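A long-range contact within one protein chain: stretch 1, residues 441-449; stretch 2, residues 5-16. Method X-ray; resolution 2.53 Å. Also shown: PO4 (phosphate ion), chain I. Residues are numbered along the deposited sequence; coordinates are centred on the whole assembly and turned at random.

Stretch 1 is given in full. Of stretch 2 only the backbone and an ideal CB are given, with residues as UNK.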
# COMPACT_ATOMS: atom_id res chain seq x y z
N SER B 441 -30.57 29.14 15.23
CA SER B 441 -29.84 30.11 16.03
C SER B 441 -28.34 29.93 15.83
O SER B 441 -27.81 28.84 15.99
CB SER B 441 -30.18 29.92 17.50
OG SER B 441 -29.32 30.69 18.32
N PRO B 442 -27.63 31.01 15.49
CA PRO B 442 -26.18 30.87 15.31
C PRO B 442 -25.47 30.53 16.62
O PRO B 442 -24.25 30.62 16.69
CB PRO B 442 -25.77 32.22 14.75
CG PRO B 442 -26.79 33.15 15.31
CD PRO B 442 -28.06 32.38 15.16
N MET B 443 -26.23 30.13 17.64
CA MET B 443 -25.68 29.76 18.95
C MET B 443 -26.10 28.32 19.31
O MET B 443 -25.65 27.76 20.32
CB MET B 443 -26.19 30.71 20.05
CG MET B 443 -25.81 32.20 19.90
SD MET B 443 -24.03 32.55 19.84
CE MET B 443 -23.98 34.20 19.06
N THR B 444 -26.97 27.76 18.48
CA THR B 444 -27.51 26.41 18.63
C THR B 444 -26.50 25.33 19.01
O THR B 444 -25.45 25.20 18.39
CB THR B 444 -28.18 25.95 17.32
OG1 THR B 444 -29.18 26.91 16.93
CG2 THR B 444 -28.83 24.60 17.50
N TYR B 445 -26.82 24.53 20.03
CA TYR B 445 -25.94 23.44 20.42
C TYR B 445 -26.62 22.18 19.84
O TYR B 445 -27.66 21.74 20.35
CB TYR B 445 -25.85 23.31 21.94
CG TYR B 445 -24.79 22.35 22.45
CD1 TYR B 445 -23.55 22.83 22.89
CD2 TYR B 445 -25.02 20.97 22.51
CE1 TYR B 445 -22.57 21.96 23.40
CE2 TYR B 445 -24.05 20.09 23.01
CZ TYR B 445 -22.82 20.60 23.45
OH TYR B 445 -21.85 19.75 23.95
N PHE B 446 -26.04 21.63 18.77
CA PHE B 446 -26.58 20.45 18.12
C PHE B 446 -26.15 19.14 18.77
O PHE B 446 -24.96 18.87 18.94
CB PHE B 446 -26.14 20.43 16.65
CG PHE B 446 -26.81 21.47 15.79
CD1 PHE B 446 -28.17 21.39 15.50
CD2 PHE B 446 -26.08 22.52 15.24
CE1 PHE B 446 -28.78 22.33 14.67
CE2 PHE B 446 -26.69 23.46 14.42
CZ PHE B 446 -28.04 23.37 14.13
N ARG B 447 -27.13 18.32 19.14
CA ARG B 447 -26.89 17.01 19.74
C ARG B 447 -27.59 15.94 18.91
O ARG B 447 -28.58 16.21 18.22
CB ARG B 447 -27.42 16.93 21.17
CG ARG B 447 -26.64 17.70 22.21
CD ARG B 447 -27.40 17.74 23.54
NE ARG B 447 -26.69 18.51 24.55
CZ ARG B 447 -25.54 18.12 25.09
NH1 ARG B 447 -24.99 16.98 24.70
NH2 ARG B 447 -24.92 18.89 25.98
N ALA B 448 -27.08 14.72 18.98
CA ALA B 448 -27.69 13.63 18.24
C ALA B 448 -28.57 12.79 19.16
O ALA B 448 -28.26 12.61 20.34
CB ALA B 448 -26.62 12.76 17.66
N ASN B 449 -29.67 12.30 18.62
CA ASN B 449 -30.57 11.45 19.38
C ASN B 449 -29.85 10.12 19.47
O ASN B 449 -29.20 9.71 18.51
CB ASN B 449 -31.88 11.27 18.63
CG ASN B 449 -32.56 12.59 18.30
OD1 ASN B 449 -33.30 12.69 17.31
ND2 ASN B 449 -32.33 13.60 19.13
N UNK B 5 -35.45 21.47 8.86
CA UNK B 5 -34.84 20.55 9.80
C UNK B 5 -33.36 20.32 9.57
O UNK B 5 -32.89 20.22 8.44
CB UNK B 5 -35.57 19.21 9.74
N UNK B 6 -32.62 20.23 10.67
CA UNK B 6 -31.19 19.96 10.62
C UNK B 6 -30.96 18.66 11.37
O UNK B 6 -31.30 18.53 12.53
CB UNK B 6 -30.37 21.11 11.22
N UNK B 7 -30.40 17.68 10.68
CA UNK B 7 -30.14 16.38 11.27
C UNK B 7 -28.75 16.35 11.86
O UNK B 7 -27.80 16.82 11.24
CB UNK B 7 -30.31 15.27 10.23
N UNK B 8 -28.65 15.80 13.07
CA UNK B 8 -27.39 15.77 13.80
C UNK B 8 -26.79 14.39 14.00
O UNK B 8 -27.44 13.49 14.53
CB UNK B 8 -27.59 16.42 15.17
N UNK B 9 -25.55 14.22 13.55
CA UNK B 9 -24.84 12.95 13.71
C UNK B 9 -23.89 13.02 14.90
O UNK B 9 -23.65 12.02 15.57
CB UNK B 9 -24.07 12.60 12.44
N UNK B 10 -23.37 14.21 15.17
CA UNK B 10 -22.43 14.42 16.26
C UNK B 10 -22.58 15.83 16.79
O UNK B 10 -22.92 16.75 16.05
CB UNK B 10 -20.99 14.16 15.80
N UNK B 11 -22.31 15.99 18.08
CA UNK B 11 -22.39 17.29 18.72
C UNK B 11 -21.53 18.34 18.03
O UNK B 11 -20.41 18.06 17.61
CB UNK B 11 -21.98 17.17 20.19
N UNK B 12 -22.08 19.54 17.90
CA UNK B 12 -21.36 20.69 17.38
C UNK B 12 -21.99 21.92 18.04
O UNK B 12 -23.19 22.17 17.90
CB UNK B 12 -21.42 20.76 15.85
N UNK B 13 -21.18 22.64 18.81
CA UNK B 13 -21.62 23.84 19.52
C UNK B 13 -21.41 25.05 18.61
O UNK B 13 -20.32 25.59 18.56
CB UNK B 13 -20.87 24.01 20.84
N UNK B 14 -22.44 25.46 17.89
CA UNK B 14 -22.29 26.59 16.98
C UNK B 14 -21.75 27.85 17.66
O UNK B 14 -21.14 28.70 17.01
CB UNK B 14 -23.64 26.90 16.33
N UNK B 15 -21.99 27.96 18.96
CA UNK B 15 -21.53 29.11 19.74
C UNK B 15 -20.01 29.23 19.66
O UNK B 15 -19.48 30.33 19.59
CB UNK B 15 -21.98 28.99 21.20
N UNK B 16 -19.33 28.08 19.64
CA UNK B 16 -17.87 28.06 19.59
C UNK B 16 -17.29 28.05 18.18
O UNK B 16 -16.09 27.89 18.00
CB UNK B 16 -17.36 26.83 20.35
P PO4 I . -17.01 16.59 12.34
O1 PO4 I . -17.12 18.04 12.03
O2 PO4 I . -17.75 15.81 11.32
O3 PO4 I . -17.59 16.33 13.68
O4 PO4 I . -15.58 16.18 12.34

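Position 5 has nothing of stretch 1 within reach of its CB, so this contact sets no preference; Lys5 is found. Position 6 points toward stretch 1, its ideal CB 4.0 Å from Phe446 CE1. An aromatic ring asks for an apolar group of modest size, and valine, isoleucine or leucine would serve. Val6 places CG1 3.6 Å from Phe446 CE1. Position 7 points away, leaving its choice free, and holds Phe7.

Position 8, extended at -112/124, is tightly placed: its CB lies 3.2 Å from Arg447 O and 4.5 Å from Phe446 CB. A small or beta-branched apolar residue fits an extended backbone beside a ring. Val8 sets CG2 3.7 Å from Phe446 CD1, while its CG1 lies 4.4 Å from Ala448 CB.

Position 9 points away, and many residues would do. Asn9 meets Ala448 mainly through its backbone. Position 10 also points away, and stretch 1 sets no demand there, but beyond it lies a phosphate, which favours a long basic side chain; Arg10 donates from NE to PO4 O3 (3.2 Å) and from NH2 to PO4 O2 (2.9 Å).

Position 11 points sideways, its CB 4.6 Å from Tyr445 CE2, with Arg447 also nearby. A branched aliphatic chain could reach both. Ile11 brings CG2 3.4 Å from Tyr445 OH and CD1 3.7 Å from Arg447 NH1, and its CA makes a CA-H...O contact with Phe446 O at 3.0 Å.

Position 12 pairs with Phe446 in an antiparallel bridge: its N donates to Phe446 O (3.1 Å) and its O accepts from Phe446 N (3.0 Å). Its side chain shares a sheet face with the phenyl ring, so a beta-branched apolar residue is apt. Ile12 puts CG2 3.6 Å from Phe446 CD2, at the ring edge.

The CB of position 13 points to the same face of the sheet as Tyr445, its non-hydrogen-bonded antiparallel partner, and lies 3.6 Å from Tyr445 CD1. A compact side chain, polar or apolar, suits this spot. Asn13 carries OD1 to 3.4 Å from Tyr445 CD1; the same oxygen accepts a weak hydrogen bond from the backbone N of residue 15 (3.4 Å).

At position 14 the chain turns (-55/-26). Its N donates to Thr444 O at 3.1 Å, which excludes proline, and its CB is only 3.2 Å from that oxygen. A flexible apolar chain can touch the ring near its start and then lead away: Met14 CG lies 3.7 Å from Phe446 CE2, and the end of the side chain turns from stretch 1.

Position 15 points sideways, near Met443; a long chain can run alongside it. Arg15 packs CD 3.6 Å from Met443 SD, with Met443 CG over one guanidinium face. Position 16 is beyond contact and holds Lys16.

Stretch 2 5-16: KVFVNRIINMRK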
# COMPACT_ATOMS: atom_id res chain seq x y z
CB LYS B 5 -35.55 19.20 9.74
CG LYS B 5 -37.05 19.31 9.83
CD LYS B 5 -37.65 18.18 10.66
CE LYS B 5 -37.26 18.34 12.12
NZ LYS B 5 -37.61 19.71 12.58
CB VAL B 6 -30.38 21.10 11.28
CG1 VAL B 6 -28.93 20.67 11.47
CG2 VAL B 6 -30.44 22.34 10.40
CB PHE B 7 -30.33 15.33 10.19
CG PHE B 7 -31.62 15.50 9.47
CD1 PHE B 7 -32.83 15.33 10.14
CD2 PHE B 7 -31.64 15.92 8.14
CE1 PHE B 7 -34.04 15.59 9.50
CE2 PHE B 7 -32.84 16.18 7.49
CZ PHE B 7 -34.05 16.02 8.17
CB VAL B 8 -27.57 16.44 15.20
CG1 VAL B 8 -26.22 16.69 15.83
CG2 VAL B 8 -28.37 17.73 15.06
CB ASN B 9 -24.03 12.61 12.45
CG ASN B 9 -24.91 12.31 11.25
OD1 ASN B 9 -25.95 11.66 11.38
ND2 ASN B 9 -24.49 12.77 10.07
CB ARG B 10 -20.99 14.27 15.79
CG ARG B 10 -20.47 12.88 15.67
CD ARG B 10 -19.01 12.93 15.25
NE ARG B 10 -18.85 13.40 13.88
CZ ARG B 10 -19.35 12.75 12.83
NH1 ARG B 10 -20.02 11.62 13.01
NH2 ARG B 10 -19.17 13.24 11.60
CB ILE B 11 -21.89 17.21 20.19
CG1 ILE B 11 -22.85 16.37 21.03
CG2 ILE B 11 -21.74 18.62 20.78
CD1 ILE B 11 -22.30 16.04 22.41
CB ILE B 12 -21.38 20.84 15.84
CG1 ILE B 12 -20.41 21.97 15.46
CG2 ILE B 12 -22.79 21.17 15.32
CD1 ILE B 12 -20.36 22.28 14.00
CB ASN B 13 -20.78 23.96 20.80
CG ASN B 13 -21.23 25.08 21.71
OD1 ASN B 13 -22.27 25.70 21.50
ND2 ASN B 13 -20.43 25.35 22.74
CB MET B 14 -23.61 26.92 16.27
CG MET B 14 -24.02 25.94 15.19
SD MET B 14 -22.77 25.64 13.91
CE MET B 14 -23.06 27.01 12.80
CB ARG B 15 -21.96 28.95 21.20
CG ARG B 15 -21.36 29.97 22.18
CD ARG B 15 -22.36 31.03 22.60
NE ARG B 15 -23.56 30.45 23.21
CZ ARG B 15 -24.57 31.16 23.71
NH1 ARG B 15 -24.52 32.49 23.66
NH2 ARG B 15 -25.63 30.56 24.22
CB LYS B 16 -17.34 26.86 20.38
CG LYS B 16 -17.60 26.92 21.89
CD LYS B 16 -16.87 25.79 22.63
CE LYS B 16 -17.10 25.83 24.15
NZ LYS B 16 -16.62 27.10 24.80
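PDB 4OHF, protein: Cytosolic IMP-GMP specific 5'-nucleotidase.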